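Local coordinates for universal stress protein MJ0577 (Methanocaldococcus jannaschii, PDB 1MJH) that binds ATP together with a manganese ion as a homodimer of the universal stress protein family, possibly serving as an ATP-dependent molecular switch, at residues 102-105 with 110-113; 3-8 with 26-31; 87-92 with 97-102. All blocks are in the same frame, centred on the assembly; numbering follows the deposited sequence.

All three contacts pack helices or loops against one five-stranded parallel sheet. Contacts 1 and 3 share Ile-102 and use strand 98-106, an outermost strand of the sheet within this chain. Contact 3 joins its first half to helix 66-95, and contact 1 its second half to helix 108-118. The centres of contacts 1 and 3 are 16 Å apart. Contact 2 lies at the start of strand 7-11 and touches contact 3: Lys-26 NZ and Glu-91 OE2 form a salt bridge of 2.7 Å, and Ile-8 CD1 is 4.0 Å from Phe-97 CE1. Contact 1 is nearest the nucleotide: the Glu-111 side chain is about 8 Å from ATP, and Ile-112 of its segment touches it.

Contact 1 (102-105 with 110-113); sequences IIVV and EEIV
Val-104 meets Glu-111 where strand 98-106 passes into helix 108-118, a strand-to-helix step of the parallel alpha/beta fold of the universal stress proteins. Both methyls of Val-104 take part. Val-104 CG1 and CG2 each lie 4.0 Å from Glu-111 OE1, so the carboxylate oxygen sits across the fork of the valine. The acid chain adds its own carbons: Glu-111 CG is 4.2 Å from Val-104 CG1. The touch is by van der Waals contact and is small, burying 100 Å² in all. Glu-111 bends at chi2 (-76°), which turns the chain so that its carboxylate lies beside the valine methyls.

Further out, the backbone of Val-104 is hydrogen-bonded to His-40 and Ile-42 of strand 35-43, which holds the valine in the sheet. The Glu-111 side chain also touches Val-41 of that strand, an ATP-binding residue. The next helix residue, Ile-112, is buried and touches Leu-9, Pro-11, Val-142 and the ATP itself. The helix thus puts one residue against the edge strand and the next at the nucleotide pocket. At the end of the acid, Glu-111 OE2 comes to 4.3 Å from Val-105 O, which is mere proximity and not a bond.

Contact 2 (3-8 with 26-31); sequences VMYKKI and KAFKTL
The rings of Tyr-5 and Phe-28 form an edge-to-face (T-shaped) pair. Phe-28 presents its edge to one face of Tyr-5. Its CE2 stands 3.6 Å above the tyrosine plane, displaced toward the rim of the ring. The planes meet at 69° and the centroids are 5.2 Å apart. The closest atoms are Tyr-5 CD2 and Phe-28 CE2, at 3.7 Å. Tyr-5 CB lies in the plane of the Phe-28 ring, at its edge, 3.8 Å from Phe-28 CD2. The phenylalanine edge therefore spans the root of the tyrosine side chain as well as its ring.

Ile-8 adds a second apolar touch. Its CD1 is 3.8 Å from Phe-28 CB and approaches the ring obliquely. CG1 of Ile-8 lies anti to the carbonyl carbon (chi1 -64°), and the extended chi2 carries CD1 on to the phenylalanine.

The turn after Phe-28 has its own polar bonds. Lys-29 NZ donates to Thr-30 O at 2.7 Å, from 30° out of the carbonyl plane, and also forms a salt bridge with Glu-34. The hydroxyl of Tyr-5 is hydrogen-bonded to His-24 ND1 of the second subunit, and the Tyr-5 side chain packs on Leu-155 of that subunit. The tyrosine thus links this contact to the dimer interface.

In the fold, the contact joins the lead-in and start of strand 7-11 to segment 26-31, where helix 16-27 runs out, within a beta-alpha-beta unit completed by strand 35-43. Ile-8 and Phe-28 both pack on Ile-123 and Ile-125 of the neighbouring strand 123-127.

Contact 3 (87-92 with 97-102); sequences NIKKEL and FKVKDI
Leu-92 overlaps the side chains of Phe-97 and Val-99. Its CB is 3.6 Å from Val-99 CG2, while its CD2 rests 3.9 Å from Phe-97 CD2. Val-99 is forked between two helix residues: CG2 meets Leu-92, and CG1 lies 4.0 Å from Lys-89 CG.

Lys-89 reaches further along the strand. Its chain is extended beyond CG, so the carbons pass over Val-99 and the amine arrives at Asp-101. There Lys-89 NZ forms a salt bridge with Asp-101 OD1 at 2.9 Å. The amine comes from above the carboxylate plane, 49° out of it. Asp-101 lies toward the margin of the contact, while Lys-89 is central to it. Both stay partly exposed, unlike the buried Leu-92, Phe-97 and Val-99.

The backbone also joins the two segments. Phe-97 N donates to Leu-92 O at 3.2 Å, with an N-H...O angle of 150°. This bond closes over the last part of helix 66-95 and the link to the strand, and the same oxygen lies at the edge of the Phe-97 ring.

Helix 66-95 lies in the connection between parallel strands 35-43 and 98-106, a beta-alpha-beta unit, and here packs on the second strand. Segments 87-92 and 98-102 run nearly antiparallel, at 163°, with axes 8.4 Å apart at closest approach. Leu-92 also packs on Leu-22 and Val-25 of helix 16-27, and Phe-97 on Val-36 of strand 35-43.

Contact 1 (102-105 with 110-113)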
loop_
_atom_site.group_PDB
_atom_site.type_symbol
_atom_site.label_atom_id
_atom_site.label_comp_id
_atom_site.label_asym_id
_atom_site.label_seq_id
_atom_site.Cartn_x
_atom_site.Cartn_y
_atom_site.Cartn_z
ATOM N N ILE B 102 -21.457 -0.853 -1.149
ATOM C CA ILE B 102 -21.753 -0.712 -2.568
ATOM C C ILE B 102 -21.496 -1.956 -3.386
ATOM O O ILE B 102 -20.426 -2.579 -3.329
ATOM C CB ILE B 102 -20.861 0.435 -3.153
ATOM C CG1 ILE B 102 -21.089 1.744 -2.397
ATOM C CG2 ILE B 102 -21.069 0.588 -4.655
ATOM C CD1 ILE B 102 -20.074 2.842 -2.741
ATOM N N ILE B 103 -22.460 -2.385 -4.206
ATOM C CA ILE B 103 -22.328 -3.434 -5.174
ATOM C C ILE B 103 -22.606 -2.811 -6.542
ATOM O O ILE B 103 -23.627 -2.139 -6.700
ATOM C CB ILE B 103 -23.230 -4.657 -5.003
ATOM C CG1 ILE B 103 -22.968 -5.302 -3.635
ATOM C CG2 ILE B 103 -23.071 -5.654 -6.138
ATOM C CD1 ILE B 103 -24.067 -6.275 -3.247
ATOM N N VAL B 104 -21.672 -2.951 -7.467
ATOM C CA VAL B 104 -21.856 -2.334 -8.770
ATOM C C VAL B 104 -21.379 -3.274 -9.862
ATOM O O VAL B 104 -20.490 -4.099 -9.611
ATOM C CB VAL B 104 -21.121 -0.990 -8.809
ATOM C CG1 VAL B 104 -19.613 -1.231 -8.642
ATOM C CG2 VAL B 104 -21.391 -0.167 -10.064
ATOM N N VAL B 105 -22.050 -3.264 -11.006
ATOM C CA VAL B 105 -21.633 -4.105 -12.135
ATOM C C VAL B 105 -20.676 -3.260 -12.969
ATOM O O VAL B 105 -20.977 -2.112 -13.327
ATOM C CB VAL B 105 -22.809 -4.583 -13.038
ATOM C CG1 VAL B 105 -22.268 -5.376 -14.234
ATOM C CG2 VAL B 105 -23.798 -5.462 -12.292
ATOM N N GLU B 110 -11.504 -0.283 -12.758
ATOM C CA GLU B 110 -12.041 1.062 -13.076
ATOM C C GLU B 110 -13.003 1.573 -12.047
ATOM O O GLU B 110 -12.946 2.738 -11.671
ATOM C CB GLU B 110 -12.695 1.015 -14.475
ATOM C CG GLU B 110 -11.708 0.706 -15.582
ATOM C CD GLU B 110 -12.193 0.923 -17.001
ATOM O OE1 GLU B 110 -13.405 1.084 -17.235
ATOM O OE2 GLU B 110 -11.365 0.933 -17.939
ATOM N N GLU B 111 -13.888 0.695 -11.513
ATOM C CA GLU B 111 -14.813 1.131 -10.499
ATOM C C GLU B 111 -14.140 1.443 -9.188
ATOM O O GLU B 111 -14.565 2.348 -8.447
ATOM C CB GLU B 111 -15.934 0.075 -10.273
ATOM C CG GLU B 111 -16.798 -0.119 -11.520
ATOM C CD GLU B 111 -17.757 1.056 -11.678
ATOM O OE1 GLU B 111 -18.026 1.819 -10.745
ATOM O OE2 GLU B 111 -18.222 1.162 -12.833
ATOM N N ILE B 112 -13.085 0.673 -8.818
ATOM C CA ILE B 112 -12.394 0.995 -7.559
ATOM C C ILE B 112 -11.776 2.375 -7.627
ATOM O O ILE B 112 -11.883 3.169 -6.707
ATOM C CB ILE B 112 -11.343 -0.088 -7.265
ATOM C CG1 ILE B 112 -12.066 -1.429 -7.042
ATOM C CG2 ILE B 112 -10.454 0.285 -6.068
ATOM C CD1 ILE B 112 -11.082 -2.638 -7.035
ATOM N N VAL B 113 -11.132 2.656 -8.798
ATOM C CA VAL B 113 -10.502 3.976 -8.945
ATOM C C VAL B 113 -11.549 5.092 -8.923
ATOM O O VAL B 113 -11.349 6.105 -8.263
ATOM C CB VAL B 113 -9.706 4.005 -10.258
ATOM C CG1 VAL B 113 -9.189 5.411 -10.583
ATOM C CG2 VAL B 113 -8.481 3.063 -10.116
#

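Contact 2 (3-8 with 26-31)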
loop_
_atom_site.group_PDB
_atom_site.type_symbol
_atom_site.label_atom_id
_atom_site.label_comp_id
_atom_site.label_asym_id
_atom_site.label_seq_id
_atom_site.Cartn_x
_atom_site.Cartn_y
_atom_site.Cartn_z
ATOM N N VAL B 3 -2.308 14.431 6.672
ATOM C CA VAL B 3 -2.864 13.043 6.463
ATOM C C VAL B 3 -3.637 12.569 7.674
ATOM O O VAL B 3 -3.127 12.506 8.798
ATOM C CB VAL B 3 -1.737 12.040 6.141
ATOM C CG1 VAL B 3 -2.284 10.628 5.995
ATOM C CG2 VAL B 3 -0.941 12.450 4.906
ATOM N N MET B 4 -4.850 12.057 7.454
ATOM C CA MET B 4 -5.653 11.461 8.511
ATOM C C MET B 4 -6.433 10.325 7.845
ATOM O O MET B 4 -6.882 10.564 6.726
ATOM C CB MET B 4 -6.646 12.487 9.105
ATOM C CG MET B 4 -7.417 11.868 10.273
ATOM S SD MET B 4 -8.216 13.093 11.325
ATOM C CE MET B 4 -9.396 13.776 10.165
ATOM N N TYR B 5 -6.502 9.139 8.419
ATOM C CA TYR B 5 -7.203 8.062 7.732
ATOM C C TYR B 5 -8.618 7.983 8.297
ATOM O O TYR B 5 -8.880 7.244 9.245
ATOM C CB TYR B 5 -6.455 6.742 7.949
ATOM C CG TYR B 5 -5.014 6.791 7.457
ATOM C CD1 TYR B 5 -4.661 7.026 6.144
ATOM C CD2 TYR B 5 -4.016 6.631 8.419
ATOM C CE1 TYR B 5 -3.323 7.088 5.769
ATOM C CE2 TYR B 5 -2.680 6.683 8.053
ATOM C CZ TYR B 5 -2.357 6.906 6.732
ATOM O OH TYR B 5 -1.033 6.968 6.363
ATOM N N LYS B 6 -9.477 8.918 7.902
ATOM C CA LYS B 6 -10.855 8.929 8.385
ATOM C C LYS B 6 -11.758 8.062 7.532
ATOM O O LYS B 6 -12.649 7.445 8.106
ATOM C CB LYS B 6 -11.351 10.404 8.337
ATOM C CG LYS B 6 -12.759 10.527 8.907
ATOM C CD LYS B 6 -13.132 11.953 9.287
ATOM C CE LYS B 6 -14.429 11.961 10.085
ATOM N NZ LYS B 6 -14.521 13.142 10.991
ATOM N N LYS B 7 -11.533 8.011 6.215
ATOM C CA LYS B 7 -12.404 7.250 5.332
ATOM C C LYS B 7 -11.594 6.279 4.492
ATOM O O LYS B 7 -10.586 6.645 3.852
ATOM C CB LYS B 7 -13.183 8.235 4.429
ATOM C CG LYS B 7 -14.270 7.534 3.618
ATOM C CD LYS B 7 -14.894 8.537 2.633
ATOM C CE LYS B 7 -15.615 9.634 3.427
ATOM N NZ LYS B 7 -16.648 10.237 2.512
ATOM N N ILE B 8 -11.903 4.988 4.612
ATOM C CA ILE B 8 -11.179 3.925 3.901
ATOM C C ILE B 8 -12.025 3.289 2.802
ATOM O O ILE B 8 -13.226 2.993 3.021
ATOM C CB ILE B 8 -10.888 2.803 4.955
ATOM C CG1 ILE B 8 -9.978 3.334 6.034
ATOM C CG2 ILE B 8 -10.275 1.564 4.297
ATOM C CD1 ILE B 8 -10.025 2.515 7.344
ATOM N N LYS B 26 -9.626 -3.365 9.922
ATOM C CA LYS B 26 -9.967 -3.333 11.362
ATOM C C LYS B 26 -8.880 -2.696 12.178
ATOM O O LYS B 26 -9.141 -1.921 13.133
ATOM C CB LYS B 26 -10.314 -4.765 11.857
ATOM C CG LYS B 26 -11.603 -5.261 11.159
ATOM C CD LYS B 26 -11.887 -6.740 11.453
ATOM C CE LYS B 26 -12.022 -7.070 12.927
ATOM N NZ LYS B 26 -12.220 -8.551 13.151
ATOM N N ALA B 27 -7.588 -2.910 11.832
ATOM C CA ALA B 27 -6.507 -2.290 12.569
ATOM C C ALA B 27 -6.418 -0.795 12.458
ATOM O O ALA B 27 -5.769 -0.129 13.290
ATOM C CB ALA B 27 -5.177 -2.990 12.200
ATOM N N PHE B 28 -7.025 -0.214 11.407
ATOM C CA PHE B 28 -7.019 1.241 11.258
ATOM C C PHE B 28 -8.009 1.902 12.226
ATOM O O PHE B 28 -8.037 3.114 12.235
ATOM C CB PHE B 28 -7.333 1.617 9.815
ATOM C CG PHE B 28 -6.127 1.758 8.938
ATOM C CD1 PHE B 28 -5.297 0.686 8.690
ATOM C CD2 PHE B 28 -5.776 2.983 8.375
ATOM C CE1 PHE B 28 -4.177 0.804 7.894
ATOM C CE2 PHE B 28 -4.655 3.101 7.590
ATOM C CZ PHE B 28 -3.840 2.020 7.348
ATOM N N LYS B 29 -8.867 1.151 12.915
ATOM C CA LYS B 29 -9.796 1.791 13.862
ATOM C C LYS B 29 -9.080 2.440 15.046
ATOM O O LYS B 29 -8.223 1.774 15.618
ATOM C CB LYS B 29 -10.736 0.720 14.472
ATOM C CG LYS B 29 -11.969 1.322 15.152
ATOM C CD LYS B 29 -12.742 2.177 14.163
ATOM C CE LYS B 29 -13.880 2.988 14.754
ATOM N NZ LYS B 29 -13.405 4.118 15.592
ATOM N N THR B 30 -9.386 3.670 15.430
ATOM C CA THR B 30 -8.927 4.294 16.655
ATOM C C THR B 30 -10.153 4.681 17.500
ATOM O O THR B 30 -11.248 4.196 17.220
ATOM C CB THR B 30 -8.136 5.598 16.452
ATOM O OG1 THR B 30 -9.030 6.607 15.937
ATOM C CG2 THR B 30 -7.039 5.435 15.413
ATOM N N LEU B 31 -10.016 5.674 18.380
ATOM C CA LEU B 31 -11.123 6.181 19.170
ATOM C C LEU B 31 -11.939 7.213 18.390
ATOM O O LEU B 31 -13.031 7.609 18.826
ATOM C CB LEU B 31 -10.634 6.879 20.455
ATOM C CG LEU B 31 -9.803 6.000 21.392
ATOM C CD1 LEU B 31 -9.110 6.792 22.489
ATOM C CD2 LEU B 31 -10.700 4.918 21.982
#

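Contact 3 (87-92 with 97-102)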
loop_
_atom_site.group_PDB
_atom_site.type_symbol
_atom_site.label_atom_id
_atom_site.label_comp_id
_atom_site.label_asym_id
_atom_site.label_seq_id
_atom_site.Cartn_x
_atom_site.Cartn_y
_atom_site.Cartn_z
ATOM N N ASN B 87 -22.283 -9.850 6.192
ATOM C CA ASN B 87 -21.438 -10.377 7.239
ATOM C C ASN B 87 -20.240 -9.411 7.436
ATOM O O ASN B 87 -19.871 -9.129 8.560
ATOM C CB ASN B 87 -20.909 -11.774 6.895
ATOM C CG ASN B 87 -21.907 -12.888 7.232
ATOM O OD1 ASN B 87 -22.646 -12.757 8.218
ATOM N ND2 ASN B 87 -21.921 -13.924 6.407
ATOM N N ILE B 88 -19.635 -8.929 6.335
ATOM C CA ILE B 88 -18.503 -7.992 6.531
ATOM C C ILE B 88 -18.927 -6.652 7.136
ATOM O O ILE B 88 -18.295 -6.051 7.985
ATOM C CB ILE B 88 -17.845 -7.698 5.152
ATOM C CG1 ILE B 88 -17.317 -9.025 4.570
ATOM C CG2 ILE B 88 -16.720 -6.695 5.373
ATOM C CD1 ILE B 88 -16.998 -8.874 3.077
ATOM N N LYS B 89 -20.040 -6.136 6.604
ATOM C CA LYS B 89 -20.599 -4.875 7.121
ATOM C C LYS B 89 -20.883 -4.992 8.605
ATOM O O LYS B 89 -20.510 -4.102 9.360
ATOM C CB LYS B 89 -21.870 -4.534 6.322
ATOM C CG LYS B 89 -22.667 -3.385 6.929
ATOM C CD LYS B 89 -23.634 -2.799 5.910
ATOM C CE LYS B 89 -24.209 -1.490 6.422
ATOM N NZ LYS B 89 -25.255 -0.945 5.534
ATOM N N LYS B 90 -21.473 -6.099 9.083
ATOM C CA LYS B 90 -21.672 -6.289 10.506
ATOM C C LYS B 90 -20.372 -6.407 11.287
ATOM O O LYS B 90 -20.300 -5.859 12.388
ATOM C CB LYS B 90 -22.496 -7.542 10.848
ATOM C CG LYS B 90 -23.965 -7.384 10.454
ATOM C CD LYS B 90 -24.729 -6.553 11.471
ATOM C CE LYS B 90 -26.212 -6.443 11.147
ATOM N NZ LYS B 90 -26.875 -5.401 12.004
ATOM N N GLU B 91 -19.373 -7.096 10.723
ATOM C CA GLU B 91 -18.088 -7.220 11.461
ATOM C C GLU B 91 -17.512 -5.823 11.654
ATOM O O GLU B 91 -16.961 -5.437 12.674
ATOM C CB GLU B 91 -17.123 -8.125 10.664
ATOM C CG GLU B 91 -15.852 -8.486 11.461
ATOM C CD GLU B 91 -14.883 -9.384 10.712
ATOM O OE1 GLU B 91 -15.322 -10.053 9.753
ATOM O OE2 GLU B 91 -13.688 -9.467 11.119
ATOM N N LEU B 92 -17.554 -5.001 10.571
ATOM C CA LEU B 92 -16.955 -3.661 10.664
ATOM C C LEU B 92 -17.737 -2.704 11.572
ATOM O O LEU B 92 -17.156 -1.895 12.280
ATOM C CB LEU B 92 -16.901 -3.055 9.243
ATOM C CG LEU B 92 -15.890 -3.767 8.321
ATOM C CD1 LEU B 92 -16.053 -3.219 6.902
ATOM C CD2 LEU B 92 -14.481 -3.541 8.847
ATOM N N PHE B 97 -16.995 1.179 13.067
ATOM C CA PHE B 97 -17.039 1.951 11.827
ATOM C C PHE B 97 -18.474 2.245 11.387
ATOM O O PHE B 97 -19.374 1.421 11.501
ATOM C CB PHE B 97 -16.397 1.216 10.637
ATOM C CG PHE B 97 -14.907 1.065 10.633
ATOM C CD1 PHE B 97 -14.089 2.115 10.362
ATOM C CD2 PHE B 97 -14.355 -0.197 10.859
ATOM C CE1 PHE B 97 -12.695 1.999 10.302
ATOM C CE2 PHE B 97 -12.975 -0.331 10.833
ATOM C CZ PHE B 97 -12.169 0.741 10.550
ATOM N N LYS B 98 -18.570 3.349 10.613
ATOM C CA LYS B 98 -19.776 3.573 9.810
ATOM C C LYS B 98 -19.473 2.908 8.475
ATOM O O LYS B 98 -18.362 3.125 7.964
ATOM C CB LYS B 98 -20.051 5.059 9.572
ATOM C CG LYS B 98 -21.290 5.391 8.760
ATOM C CD LYS B 98 -21.252 6.908 8.497
ATOM C CE LYS B 98 -22.482 7.406 7.762
ATOM N NZ LYS B 98 -22.426 8.891 7.586
ATOM N N VAL B 99 -20.386 2.156 7.891
ATOM C CA VAL B 99 -20.096 1.456 6.651
ATOM C C VAL B 99 -21.096 1.767 5.550
ATOM O O VAL B 99 -22.319 1.614 5.730
ATOM C CB VAL B 99 -20.142 -0.090 6.885
ATOM C CG1 VAL B 99 -19.882 -0.812 5.555
ATOM C CG2 VAL B 99 -19.251 -0.543 8.024
ATOM N N LYS B 100 -20.552 2.176 4.404
ATOM C CA LYS B 100 -21.363 2.377 3.224
ATOM C C LYS B 100 -21.069 1.221 2.271
ATOM O O LYS B 100 -19.989 1.172 1.656
ATOM C CB LYS B 100 -21.025 3.671 2.491
ATOM C CG LYS B 100 -21.876 3.878 1.235
ATOM C CD LYS B 100 -21.665 5.246 0.582
ATOM C CE LYS B 100 -22.487 5.381 -0.689
ATOM N NZ LYS B 100 -22.288 6.712 -1.360
ATOM N N ASP B 101 -22.067 0.330 2.134
ATOM C CA ASP B 101 -21.816 -0.822 1.252
ATOM C C ASP B 101 -22.297 -0.589 -0.164
ATOM O O ASP B 101 -23.410 -0.074 -0.435
ATOM C CB ASP B 101 -22.443 -2.085 1.844
ATOM C CG ASP B 101 -23.907 -1.881 2.217
ATOM O OD1 ASP B 101 -24.251 -0.871 2.837
ATOM O OD2 ASP B 101 -24.702 -2.786 1.897
ATOM N N ILE B 102 -21.457 -0.853 -1.149
ATOM C CA ILE B 102 -21.753 -0.712 -2.568
ATOM C C ILE B 102 -21.496 -1.956 -3.386
ATOM O O ILE B 102 -20.426 -2.579 -3.329
ATOM C CB ILE B 102 -20.861 0.435 -3.153
ATOM C CG1 ILE B 102 -21.089 1.744 -2.397
ATOM C CG2 ILE B 102 -21.069 0.588 -4.655
ATOM C CD1 ILE B 102 -20.074 2.842 -2.741
#